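Local structure of TqaA (Penicillium aethiopicum, 5DLK) at residues P53-Q58 / H210-R215. The protein is a fungal nonribosomal peptide synthetase whose C-terminal condensation-like domain, the part described here, probably closes the finished peptide into a ring. Sequence-based numbering, arbitrary orientation. Where two conformers were deposited one is given.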
# COMPACT_ATOMS: atom_id res chain seq x y z
N PRO A 53 -1.58 -0.83 18.34
CA PRO A 53 -2.07 -1.91 17.47
C PRO A 53 -1.61 -1.64 16.04
O PRO A 53 -1.46 -0.47 15.67
CB PRO A 53 -3.61 -1.80 17.59
CG PRO A 53 -3.84 -0.96 18.85
CD PRO A 53 -2.67 -0.01 18.89
N ALA A 54 -1.36 -2.71 15.28
CA ALA A 54 -1.18 -2.58 13.85
C ALA A 54 -2.58 -2.39 13.22
O ALA A 54 -3.55 -2.95 13.72
CB ALA A 54 -0.50 -3.79 13.29
N THR A 55 -2.67 -1.63 12.14
CA THR A 55 -3.97 -1.42 11.50
C THR A 55 -4.38 -2.64 10.70
O THR A 55 -3.55 -3.49 10.36
CB THR A 55 -3.96 -0.21 10.56
OG1 THR A 55 -3.10 -0.50 9.44
CG2 THR A 55 -3.47 1.03 11.28
N GLN A 56 -5.67 -2.72 10.36
CA GLN A 56 -6.14 -3.80 9.52
C GLN A 56 -5.42 -3.78 8.18
O GLN A 56 -5.08 -4.84 7.64
CB GLN A 56 -7.66 -3.68 9.30
CG GLN A 56 -8.25 -4.88 8.61
CD GLN A 56 -9.78 -4.88 8.69
OE1 GLN A 56 -10.36 -3.98 9.27
NE2 GLN A 56 -10.41 -5.87 8.09
N ALA A 57 -5.18 -2.59 7.64
CA ALA A 57 -4.49 -2.49 6.34
C ALA A 57 -3.03 -2.97 6.45
O ALA A 57 -2.53 -3.68 5.58
CB ALA A 57 -4.56 -1.06 5.80
N GLN A 58 -2.36 -2.56 7.52
CA GLN A 58 -1.01 -3.11 7.76
C GLN A 58 -1.02 -4.62 7.79
O GLN A 58 -0.15 -5.27 7.19
CB GLN A 58 -0.45 -2.57 9.08
CG GLN A 58 0.05 -1.15 8.98
CD GLN A 58 0.65 -0.69 10.29
OE1 GLN A 58 -0.04 -0.68 11.31
NE2 GLN A 58 1.95 -0.37 10.27
N HIS A 210 1.57 8.98 15.04
CA HIS A 210 0.77 10.20 15.23
C HIS A 210 -0.49 10.22 14.36
O HIS A 210 -1.49 10.85 14.70
CB HIS A 210 1.63 11.43 14.95
CG HIS A 210 2.82 11.54 15.84
ND1 HIS A 210 4.01 12.10 15.43
CD2 HIS A 210 3.02 11.13 17.11
CE1 HIS A 210 4.89 12.04 16.42
NE2 HIS A 210 4.31 11.45 17.45
N TYR A 211 -0.43 9.53 13.23
CA TYR A 211 -1.62 9.30 12.42
C TYR A 211 -2.63 8.47 13.20
O TYR A 211 -3.82 8.80 13.25
CB TYR A 211 -1.23 8.61 11.12
CG TYR A 211 -2.37 8.26 10.20
CD1 TYR A 211 -2.91 9.20 9.34
CD2 TYR A 211 -2.88 6.96 10.17
CE1 TYR A 211 -3.94 8.87 8.47
CE2 TYR A 211 -3.92 6.63 9.32
CZ TYR A 211 -4.44 7.59 8.47
OH TYR A 211 -5.47 7.26 7.62
N LEU A 212 -2.14 7.41 13.83
CA LEU A 212 -2.98 6.51 14.61
C LEU A 212 -3.61 7.23 15.82
O LEU A 212 -4.80 7.07 16.09
CB LEU A 212 -2.19 5.29 15.06
CG LEU A 212 -1.69 4.39 13.92
CD1 LEU A 212 -1.05 3.13 14.47
CD2 LEU A 212 -2.85 4.05 12.97
N TYR A 213 -2.82 8.02 16.55
CA TYR A 213 -3.37 8.79 17.67
C TYR A 213 -4.44 9.78 17.21
O TYR A 213 -5.49 9.93 17.84
CB TYR A 213 -2.27 9.53 18.44
CG TYR A 213 -1.41 8.60 19.26
CD1 TYR A 213 -1.97 7.83 20.28
CD2 TYR A 213 -0.04 8.48 19.03
CE1 TYR A 213 -1.19 6.95 21.03
CE2 TYR A 213 0.75 7.62 19.79
CZ TYR A 213 0.17 6.86 20.79
OH TYR A 213 0.93 6.00 21.54
N HIS A 214 -4.17 10.44 16.09
CA HIS A 214 -5.13 11.40 15.53
C HIS A 214 -6.45 10.73 15.11
O HIS A 214 -7.53 11.30 15.35
CB HIS A 214 -4.50 12.12 14.35
CG HIS A 214 -5.25 13.34 13.93
ND1 HIS A 214 -6.41 13.28 13.18
CD2 HIS A 214 -5.02 14.66 14.17
CE1 HIS A 214 -6.85 14.51 12.96
NE2 HIS A 214 -6.03 15.36 13.55
N ARG A 215 -6.39 9.55 14.49
CA ARG A 215 -7.61 8.79 14.20
C ARG A 215 -8.46 8.55 15.45
O ARG A 215 -9.69 8.70 15.42
CB ARG A 215 -7.30 7.43 13.58
CG ARG A 215 -6.80 7.46 12.16
CD ARG A 215 -7.09 6.12 11.48
NE ARG A 215 -6.63 4.99 12.27
CZ ARG A 215 -6.86 3.72 11.96
NH1 ARG A 215 -7.55 3.41 10.87
NH2 ARG A 215 -6.39 2.75 12.74
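Arg-215 NH1 is gripped twice, by a salt bridge to Glu-367 OE2 and a hydrogen bond to His-365 O, while its neighbour NH2 lies 3.7 Å from Thr-55 CG2. Glu-367 also takes the N-H of Gln-56 on OE1, so one carboxylate ties both segments together. The guanidinium meets the Thr-55 methyl obliquely. The same methyl carries the apolar contact: CG2 of Thr-55 is 3.5 Å from CD2 of Leu-212. The other Leu-212 branch, CD1, sits 3.8 Å from Pro-53 O. No hydrogen bond joins the two segments directly. At chi1 67° the Thr-55 hydroxyl is flanked by the backbone N and C, which turns it to its own helix and the methyl to Leu-212. Thr-55 OG1 accepts from Gln-58 N at 2.9 Å. In return, Thr-55 N donates to Gln-58 OE1 at 2.9 Å, nearly straight and on a lone pair in the carbonyl plane. With alanine in place of Thr-55, Gln-58 N would probably lose its capping acceptor, and a gap would be likely to open between Leu-212 CD2 and the guanidinium. The reciprocal pair is a capping box at the start of helix 56-63; the methyl of its N-cap threonine packs against helix 208-218, within the condensation domain.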